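Side-chain contacts in putative epimerase (Burkholderia cenocepacia, PDB 4LW8), which is a putative NAD(P)-dependent epimerase of the epimerase/dehydratase family, probably modifying a nucleotide sugar for lipopolysaccharide O-antigen synthesis: residues T27-R32 with S225-V230; A130-S135 with A232-L237; V191-S194 with L199-L202; S265-Y270 with T311-V316. One frame throughout, in Å; residues are numbered along the deposited sequence.

Contact 1 of 4, residues T27-R32 with S225-V230; sequences TGFTGR and SDVRDV
The ring of F29 meets the side chain of V227 where the glycine-rich turn of the Rossmann fold faces the start of helix 227-240. G28, F29 and G31 belong to the TGxxGFxG signature of extended short-chain dehydrogenases/reductases. In that family the turn lies against the dinucleotide, which is consistent with NAD(P) binding at this turn here.

The contact between the segments is apolar. F29 and V227 approach from opposite directions, and the far end of the ring does the touching. CZ of F29 lies 3.5 Å from CB of V227. Both methyls of V227 also reach this end: CG1 is 3.7 Å and CG2 3.8 Å from F29 CZ. The F29 ring is set obliquely to the valine. Its chi1 of 166° puts CG anti to the backbone N and carries CZ across to the other helix. T30 adds a looser touch, its CA against V227 CG2.

The polar groups are held separately. T30 OG1 is hydrogen-bonded to Y188 OH of strand 180-189. T311 OG1 hydrogen-bonds D226 OD2. W314 of helix 308-321 packs on V227 and makes a cation-pi contact with R228.

D226 is the N-cap of helix 227-240. R228 grips its carboxylate side-on, NE to OD1 and NH2 to OD2, with both oxygens close to the guanidinium plane, while the carboxylate itself is tilted, the two nitrogens lying well out of its plane. The NH2 to OD2 bond is 2.7 Å long and nearly straight, at 173°. D226 OD1 takes a second donor on its anti lone pair, the capping N-H of R228, with N 2.8 Å away.

Contact 2 of 4, residues A130-S135 with A232-L237; sequences AVLLAS and AAYLKL
L132 extends from strand 130-134 with chi1 at 178°, which places its CG opposite the backbone N and sends both methyls to helix 227-240. Y234 has chi1 at -77°. Its CG therefore lies beside its own backbone N, and the side chain crosses that of L132 at about a right angle.

The two methyls of L132 divide the work. CD2 sits at the root of the tyrosine, 3.5 Å from Y234 CB and 3.6 Å from Y234 CG, and approaches the ring obliquely. CD1 turns to L237, one helical turn later, and meets L237 CD1 at 4.1 Å. The far end of the tyrosine runs on along the strand. There Y234 OH lies 4.0 Å from A134 CB, a plain van der Waals touch. All four side chains are buried, and the contact is apolar apart from this hydroxyl.

Helix 232-237 runs roughly against the strand direction, at 145°, with the axes 9.4 Å apart at closest approach. This is a helix covering the central sheet of a Rossmann fold. Strand 130-134 lies between strands 88-91 and 180-189, parallel to both. Y234 also touches A183 and P185 of strand 180-189, and M34 of helix 29-40 on the same layer.

Contact 3 of 4, residues V191-S194 with L199-L202; sequences VGQS and LPKL
The amide of Q193 meets the pyrrolidine ring of P200 through its oxygen. OE1 is 3.3 Å from P200 CG and 3.5 Å from P200 CD, at the outer carbons of the proline ring. The NE2 end of the amide is turned to strand 180-189 and bonds to Y188 O. OE1 has a hydrogen-bond partner there too, T189 OG1. Two bonds to neighbouring residues thus fix the rotation of the amide, and the proline packs against a polar group that is already satisfied.

The chain of Q193 is extended. With CG anti to the backbone N (chi1 -174°) it crosses the proline at a slant, with Q193 CB 3.9 Å from P200 CG. The backbone contributes as well. S194 O lies 3.4 Å from P200 CB, so side chain and backbone of the loop meet adjoining parts of the ring, CG and CD by Q193 OE1, CB by S194 O.

P200 stands in the first turn of helix 198-207, where a proline costs no helical N-H bond. The contact folds the loop after strand 180-189 back on the helix it leads into. P200 also packs on T189 of that strand and on M315 of helix 308-321.

Contact 4 of 4, residues S265-Y270 with T311-V316; sequences SRIAGY and TLRWMV
I267 lies over one face of the R313 guanidinium. Its CG1 is 3.7 Å from R313 NH2 and 3.9 Å from R313 CZ, offset toward the rim of the group. CG2 of the same isoleucine comes within 4.0 Å of R313 NH1. The arginine first runs out extended, then bends at chi3 (-69°), which brings the flat end back alongside helix 257-268. This contact is van der Waals in kind, an aliphatic branch against a planar cation, and R313 itself is exposed.

The rest of I267 reaches the buried side of helix 308-321. CD1 reaches the backbone of helix 308-321, 3.8 Å from R313 N and 4.0 Å from L312 CB. CG2 approaches V316 CG1 at 4.2 Å. I267 is thus set against residues of successive turns, with L312 and V316 toward the core and R313 toward solvent.

On the inner side L312 also packs on V260, M263 and L264 of helix 257-268, and on V203 of helix 198-207. Such helix-to-helix packing through aliphatic side chains builds the smaller C-terminal part of extended short-chain dehydrogenases/reductases, the part that in relatives usually binds the nucleotide sugar.

From the N terminus, 27-32 opens first and meets 225-230 across 192 residues, closing contact 1. Segment 130-135 opens inside that span but pairs with 232-237, so contacts 1 and 2 cross. Both use helix 227-240, which joins the glycine-rich turn to the central sheet. Contact 3 is a short local closure, 191-194 on 199-202, and falls within the spans of both. Contact 4 follows in series and joins helices 257-268 and 308-321. Helix 308-321 bridges back: T311 bonds to D226 of contact 1, while W314 and M315 pack on V191 and P200 of contact 3. Contacts 2 and 4 lie about 30 Å apart between centres, on opposite sides of the chain's centre.

Contact 1 of 4, residues T27-R32 with S225-V230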
# COMPACT_ATOMS: atom_id res chain seq x y z
N THR A 27 3.94 -5.13 -25.25
CA THR A 27 3.93 -6.40 -25.99
C THR A 27 3.34 -7.56 -25.17
O THR A 27 3.32 -8.69 -25.62
CB THR A 27 5.35 -6.80 -26.48
OG1 THR A 27 6.24 -6.93 -25.37
CG2 THR A 27 5.89 -5.73 -27.44
N GLY A 28 2.82 -7.28 -23.98
CA GLY A 28 2.15 -8.33 -23.23
C GLY A 28 0.77 -8.60 -23.82
O GLY A 28 0.36 -7.98 -24.81
N PHE A 29 0.05 -9.52 -23.20
CA PHE A 29 -1.29 -9.91 -23.63
C PHE A 29 -2.24 -8.72 -23.81
O PHE A 29 -2.77 -8.50 -24.89
CB PHE A 29 -1.88 -10.90 -22.63
CG PHE A 29 -3.37 -11.11 -22.78
CD1 PHE A 29 -3.89 -11.67 -23.94
CD2 PHE A 29 -4.23 -10.81 -21.74
CE1 PHE A 29 -5.24 -11.88 -24.07
CE2 PHE A 29 -5.58 -11.02 -21.86
CZ PHE A 29 -6.09 -11.55 -23.03
N THR A 30 -2.43 -7.94 -22.75
CA THR A 30 -3.35 -6.80 -22.79
C THR A 30 -2.85 -5.71 -23.74
O THR A 30 -3.62 -5.12 -24.49
CB THR A 30 -3.55 -6.22 -21.39
OG1 THR A 30 -4.05 -7.25 -20.52
CG2 THR A 30 -4.55 -5.07 -21.42
N GLY A 31 -1.55 -5.47 -23.70
CA GLY A 31 -0.92 -4.46 -24.53
C GLY A 31 -1.17 -4.64 -26.02
O GLY A 31 -1.36 -3.68 -26.74
N ARG A 32 -1.17 -5.88 -26.48
CA ARG A 32 -1.39 -6.15 -27.90
C ARG A 32 -2.74 -5.62 -28.37
O ARG A 32 -2.86 -5.06 -29.46
CB ARG A 32 -1.29 -7.65 -28.19
CG ARG A 32 -1.69 -8.00 -29.62
CD ARG A 32 -1.22 -9.38 -30.02
NE ARG A 32 -2.00 -10.43 -29.38
CZ ARG A 32 -2.24 -11.62 -29.92
NH1 ARG A 32 -1.80 -11.91 -31.14
NH2 ARG A 32 -2.95 -12.51 -29.25
N SER A 225 -14.56 -10.93 -18.48
CA SER A 225 -14.71 -10.06 -19.66
C SER A 225 -13.77 -10.47 -20.78
O SER A 225 -12.76 -11.15 -20.56
CB SER A 225 -14.43 -8.58 -19.30
OG SER A 225 -15.34 -8.11 -18.31
N ASP A 226 -14.12 -10.03 -21.97
CA ASP A 226 -13.28 -10.16 -23.15
C ASP A 226 -12.25 -9.03 -23.11
O ASP A 226 -12.61 -7.87 -22.91
CB ASP A 226 -14.16 -10.08 -24.41
CG ASP A 226 -13.44 -10.47 -25.66
OD1 ASP A 226 -12.39 -9.86 -25.97
OD2 ASP A 226 -13.92 -11.40 -26.34
N VAL A 227 -10.97 -9.37 -23.30
CA VAL A 227 -9.90 -8.37 -23.33
C VAL A 227 -10.19 -7.24 -24.35
O VAL A 227 -9.82 -6.08 -24.13
CB VAL A 227 -8.52 -9.04 -23.64
CG1 VAL A 227 -8.52 -9.68 -25.04
CG2 VAL A 227 -7.39 -8.04 -23.50
N ARG A 228 -10.88 -7.56 -25.44
CA ARG A 228 -11.21 -6.54 -26.43
C ARG A 228 -12.19 -5.51 -25.85
O ARG A 228 -12.05 -4.32 -26.11
CB ARG A 228 -11.79 -7.19 -27.69
CG ARG A 228 -10.78 -8.00 -28.48
CD ARG A 228 -11.43 -8.86 -29.53
NE ARG A 228 -12.31 -9.86 -28.93
CZ ARG A 228 -13.01 -10.74 -29.64
NH1 ARG A 228 -12.91 -10.74 -30.97
NH2 ARG A 228 -13.79 -11.61 -29.03
N ASP A 229 -13.15 -5.96 -25.04
CA ASP A 229 -14.07 -5.05 -24.35
C ASP A 229 -13.34 -4.21 -23.32
O ASP A 229 -13.63 -3.03 -23.13
CB ASP A 229 -15.19 -5.82 -23.63
CG ASP A 229 -16.11 -6.57 -24.58
OD1 ASP A 229 -16.07 -6.34 -25.81
OD2 ASP A 229 -16.92 -7.38 -24.08
N VAL A 230 -12.40 -4.84 -22.61
CA VAL A 230 -11.68 -4.14 -21.55
C VAL A 230 -10.84 -3.00 -22.13
O VAL A 230 -10.86 -1.86 -21.64
CB VAL A 230 -10.79 -5.11 -20.74
CG1 VAL A 230 -9.80 -4.35 -19.85
CG2 VAL A 230 -11.66 -6.10 -19.91

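Contact 2 of 4, residues A130-S135 with A232-L237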
# COMPACT_ATOMS: atom_id res chain seq x y z
N ALA A 130 -3.91 12.51 -20.53
CA ALA A 130 -4.53 11.40 -19.80
C ALA A 130 -3.52 10.31 -19.49
O ALA A 130 -2.79 9.85 -20.37
CB ALA A 130 -5.69 10.84 -20.59
N VAL A 131 -3.49 9.90 -18.22
CA VAL A 131 -2.63 8.82 -17.75
C VAL A 131 -3.50 7.75 -17.10
O VAL A 131 -4.03 7.95 -16.03
CB VAL A 131 -1.60 9.34 -16.74
CG1 VAL A 131 -0.66 8.21 -16.27
CG2 VAL A 131 -0.81 10.51 -17.33
N LEU A 132 -3.66 6.62 -17.77
CA LEU A 132 -4.51 5.55 -17.27
C LEU A 132 -3.66 4.48 -16.61
O LEU A 132 -2.79 3.89 -17.25
CB LEU A 132 -5.33 4.92 -18.40
CG LEU A 132 -6.24 3.75 -18.00
CD1 LEU A 132 -7.32 4.18 -17.00
CD2 LEU A 132 -6.86 3.13 -19.23
N LEU A 133 -3.89 4.23 -15.34
CA LEU A 133 -3.15 3.19 -14.64
C LEU A 133 -4.03 1.95 -14.47
O LEU A 133 -5.17 2.05 -14.01
CB LEU A 133 -2.66 3.70 -13.29
CG LEU A 133 -1.93 5.04 -13.36
CD1 LEU A 133 -1.51 5.51 -11.98
CD2 LEU A 133 -0.71 4.97 -14.24
N ALA A 134 -3.51 0.79 -14.82
CA ALA A 134 -4.26 -0.44 -14.62
C ALA A 134 -3.99 -0.98 -13.22
O ALA A 134 -2.93 -1.52 -12.95
CB ALA A 134 -3.90 -1.49 -15.69
N SER A 135 -4.96 -0.82 -12.33
CA SER A 135 -4.93 -1.49 -11.04
C SER A 135 -5.57 -2.85 -11.26
O SER A 135 -5.41 -3.47 -12.32
CB SER A 135 -5.67 -0.68 -9.97
OG SER A 135 -5.54 -1.26 -8.68
N ALA A 232 -11.31 -1.53 -25.00
CA ALA A 232 -12.23 -0.52 -25.54
C ALA A 232 -12.65 0.45 -24.43
O ALA A 232 -12.74 1.65 -24.65
CB ALA A 232 -13.46 -1.17 -26.19
N ALA A 233 -12.90 -0.08 -23.24
CA ALA A 233 -13.22 0.75 -22.07
C ALA A 233 -12.03 1.63 -21.65
O ALA A 233 -12.20 2.79 -21.32
CB ALA A 233 -13.63 -0.15 -20.89
N TYR A 234 -10.83 1.05 -21.67
CA TYR A 234 -9.62 1.79 -21.38
C TYR A 234 -9.49 3.00 -22.33
O TYR A 234 -9.18 4.12 -21.89
CB TYR A 234 -8.38 0.89 -21.52
CG TYR A 234 -8.13 -0.08 -20.36
CD1 TYR A 234 -9.07 -0.26 -19.34
CD2 TYR A 234 -6.94 -0.81 -20.28
CE1 TYR A 234 -8.84 -1.14 -18.29
CE2 TYR A 234 -6.70 -1.70 -19.23
CZ TYR A 234 -7.67 -1.86 -18.23
OH TYR A 234 -7.45 -2.74 -17.18
N LEU A 235 -9.75 2.79 -23.61
CA LEU A 235 -9.68 3.88 -24.58
C LEU A 235 -10.70 4.97 -24.25
O LEU A 235 -10.38 6.16 -24.32
CB LEU A 235 -9.89 3.36 -26.00
CG LEU A 235 -9.97 4.46 -27.06
CD1 LEU A 235 -8.67 5.25 -27.16
CD2 LEU A 235 -10.37 3.89 -28.43
N LYS A 236 -11.91 4.56 -23.88
CA LYS A 236 -12.95 5.52 -23.51
C LYS A 236 -12.53 6.34 -22.30
O LYS A 236 -12.81 7.54 -22.22
CB LYS A 236 -14.28 4.81 -23.25
CG LYS A 236 -15.02 4.41 -24.52
CD LYS A 236 -15.53 5.66 -25.23
CE LYS A 236 -16.37 5.34 -26.46
NZ LYS A 236 -15.53 4.82 -27.57
N LEU A 237 -11.85 5.71 -21.35
CA LEU A 237 -11.33 6.43 -20.19
C LEU A 237 -10.24 7.42 -20.59
O LEU A 237 -10.14 8.52 -20.03
CB LEU A 237 -10.81 5.46 -19.14
CG LEU A 237 -11.93 4.66 -18.45
CD1 LEU A 237 -11.33 3.61 -17.54
CD2 LEU A 237 -12.86 5.60 -17.68

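Contact 3 of 4, residues V191-S194 with L199-L202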
# COMPACT_ATOMS: atom_id res chain seq x y z
N VAL A 191 -7.61 -14.35 -26.71
CA VAL A 191 -6.52 -15.00 -27.45
C VAL A 191 -5.17 -14.39 -27.08
O VAL A 191 -5.00 -13.16 -27.16
CB VAL A 191 -6.75 -14.90 -28.98
CG1 VAL A 191 -5.50 -15.34 -29.77
CG2 VAL A 191 -7.96 -15.73 -29.38
N GLY A 192 -4.23 -15.24 -26.68
CA GLY A 192 -2.89 -14.80 -26.32
C GLY A 192 -2.57 -14.80 -24.83
O GLY A 192 -1.41 -14.66 -24.44
N GLN A 193 -3.57 -14.94 -23.98
CA GLN A 193 -3.32 -15.01 -22.53
C GLN A 193 -2.73 -16.38 -22.15
O GLN A 193 -3.17 -17.40 -22.66
CB GLN A 193 -4.60 -14.74 -21.75
CG GLN A 193 -4.40 -14.66 -20.24
CD GLN A 193 -5.68 -14.25 -19.54
OE1 GLN A 193 -6.67 -14.99 -19.51
NE2 GLN A 193 -5.67 -13.05 -18.97
N SER A 194 -1.75 -16.41 -21.25
CA SER A 194 -1.08 -17.68 -20.93
C SER A 194 -2.01 -18.64 -20.18
O SER A 194 -2.98 -18.20 -19.54
CB SER A 194 0.18 -17.45 -20.10
OG SER A 194 -0.15 -17.21 -18.75
N LEU A 199 -9.26 -19.71 -17.49
CA LEU A 199 -10.00 -19.90 -18.74
C LEU A 199 -9.10 -20.37 -19.91
O LEU A 199 -9.49 -21.28 -20.65
CB LEU A 199 -10.79 -18.63 -19.11
CG LEU A 199 -12.28 -18.65 -18.68
CD1 LEU A 199 -12.45 -19.04 -17.22
CD2 LEU A 199 -12.97 -17.31 -18.94
N PRO A 200 -7.90 -19.77 -20.09
CA PRO A 200 -7.02 -20.34 -21.11
C PRO A 200 -6.63 -21.81 -20.84
O PRO A 200 -6.45 -22.58 -21.79
CB PRO A 200 -5.79 -19.42 -21.06
CG PRO A 200 -6.37 -18.08 -20.65
CD PRO A 200 -7.43 -18.44 -19.63
N LYS A 201 -6.51 -22.18 -19.57
CA LYS A 201 -6.24 -23.58 -19.22
C LYS A 201 -7.38 -24.48 -19.70
O LYS A 201 -7.15 -25.51 -20.34
CB LYS A 201 -6.03 -23.70 -17.71
CG LYS A 201 -5.62 -25.09 -17.20
CD LYS A 201 -5.80 -25.18 -15.67
CE LYS A 201 -5.52 -26.58 -15.13
NZ LYS A 201 -5.86 -26.72 -13.67
N LEU A 202 -8.62 -24.07 -19.40
CA LEU A 202 -9.81 -24.79 -19.84
C LEU A 202 -9.87 -24.87 -21.37
O LEU A 202 -10.10 -25.94 -21.93
CB LEU A 202 -11.08 -24.11 -19.31
CG LEU A 202 -11.66 -24.55 -17.97
CD1 LEU A 202 -10.57 -24.75 -16.94
CD2 LEU A 202 -12.64 -23.50 -17.48

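Contact 4 of 4, residues S265-Y270 with T311-V316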
# COMPACT_ATOMS: atom_id res chain seq x y z
N SER A 265 -18.18 -27.35 -23.59
CA SER A 265 -18.70 -28.64 -24.01
C SER A 265 -19.53 -28.49 -25.29
O SER A 265 -19.42 -29.30 -26.20
CB SER A 265 -19.54 -29.29 -22.91
OG SER A 265 -18.74 -29.64 -21.79
N ARG A 266 -20.35 -27.45 -25.34
CA ARG A 266 -21.19 -27.19 -26.51
C ARG A 266 -20.31 -26.83 -27.71
O ARG A 266 -20.57 -27.28 -28.83
CB ARG A 266 -22.19 -26.06 -26.23
N ILE A 267 -19.25 -26.06 -27.46
CA ILE A 267 -18.33 -25.64 -28.51
C ILE A 267 -17.50 -26.81 -29.05
O ILE A 267 -17.34 -26.98 -30.26
CB ILE A 267 -17.39 -24.54 -28.01
CG1 ILE A 267 -18.16 -23.24 -27.76
CG2 ILE A 267 -16.27 -24.28 -29.01
CD1 ILE A 267 -17.40 -22.21 -26.91
N ALA A 268 -16.96 -27.62 -28.14
CA ALA A 268 -16.06 -28.72 -28.50
C ALA A 268 -16.81 -29.99 -28.89
O ALA A 268 -16.26 -30.86 -29.56
CB ALA A 268 -15.10 -29.00 -27.36
N GLY A 269 -18.04 -30.12 -28.42
CA GLY A 269 -18.86 -31.25 -28.78
C GLY A 269 -18.65 -32.46 -27.89
O GLY A 269 -18.98 -33.57 -28.27
N TYR A 270 -18.08 -32.26 -26.71
CA TYR A 270 -17.93 -33.33 -25.73
C TYR A 270 -17.80 -32.73 -24.34
O TYR A 270 -17.51 -31.55 -24.18
CB TYR A 270 -16.72 -34.21 -26.06
CG TYR A 270 -15.39 -33.66 -25.60
CD1 TYR A 270 -14.70 -32.74 -26.37
CD2 TYR A 270 -14.80 -34.09 -24.41
CE1 TYR A 270 -13.48 -32.23 -25.97
CE2 TYR A 270 -13.57 -33.59 -24.00
CZ TYR A 270 -12.91 -32.66 -24.78
OH TYR A 270 -11.69 -32.15 -24.40
N THR A 311 -16.41 -15.15 -26.78
CA THR A 311 -15.02 -15.06 -26.35
C THR A 311 -14.35 -16.43 -26.32
O THR A 311 -13.23 -16.61 -26.82
CB THR A 311 -14.91 -14.44 -24.95
OG1 THR A 311 -15.53 -13.15 -24.94
CG2 THR A 311 -13.44 -14.33 -24.50
N LEU A 312 -15.04 -17.41 -25.74
CA LEU A 312 -14.47 -18.73 -25.59
C LEU A 312 -14.31 -19.42 -26.95
O LEU A 312 -13.33 -20.13 -27.18
CB LEU A 312 -15.32 -19.58 -24.64
CG LEU A 312 -15.31 -19.18 -23.16
CD1 LEU A 312 -16.41 -19.88 -22.37
CD2 LEU A 312 -13.94 -19.46 -22.55
N ARG A 313 -15.27 -19.21 -27.85
CA ARG A 313 -15.19 -19.83 -29.18
C ARG A 313 -14.02 -19.24 -29.94
O ARG A 313 -13.28 -19.94 -30.63
CB ARG A 313 -16.49 -19.64 -29.96
CG ARG A 313 -16.53 -20.46 -31.25
CD ARG A 313 -17.85 -20.32 -32.00
NE ARG A 313 -18.97 -20.95 -31.30
CZ ARG A 313 -19.26 -22.25 -31.35
NH1 ARG A 313 -18.50 -23.08 -32.06
NH2 ARG A 313 -20.31 -22.73 -30.69
N TRP A 314 -13.88 -17.92 -29.81
CA TRP A 314 -12.77 -17.18 -30.37
C TRP A 314 -11.44 -17.81 -29.96
O TRP A 314 -10.58 -18.08 -30.80
CB TRP A 314 -12.86 -15.73 -29.91
CG TRP A 314 -11.72 -14.82 -30.27
CD1 TRP A 314 -11.14 -14.67 -31.50
CD2 TRP A 314 -11.08 -13.88 -29.41
NE1 TRP A 314 -10.15 -13.72 -31.45
CE2 TRP A 314 -10.09 -13.21 -30.18
CE3 TRP A 314 -11.22 -13.54 -28.06
CZ2 TRP A 314 -9.26 -12.23 -29.63
CZ3 TRP A 314 -10.40 -12.56 -27.52
CH2 TRP A 314 -9.43 -11.92 -28.30
N MET A 315 -11.30 -18.09 -28.66
CA MET A 315 -10.07 -18.68 -28.11
C MET A 315 -9.87 -20.14 -28.56
O MET A 315 -8.74 -20.54 -28.89
CB MET A 315 -10.10 -18.59 -26.57
CG MET A 315 -10.11 -17.13 -26.05
SD MET A 315 -10.52 -16.97 -24.29
CE MET A 315 -9.16 -17.85 -23.52
N VAL A 316 -10.93 -20.94 -28.54
CA VAL A 316 -10.83 -22.33 -28.98
C VAL A 316 -10.40 -22.38 -30.45
O VAL A 316 -9.48 -23.11 -30.81
CB VAL A 316 -12.16 -23.10 -28.81
CG1 VAL A 316 -12.10 -24.43 -29.58
CG2 VAL A 316 -12.45 -23.35 -27.33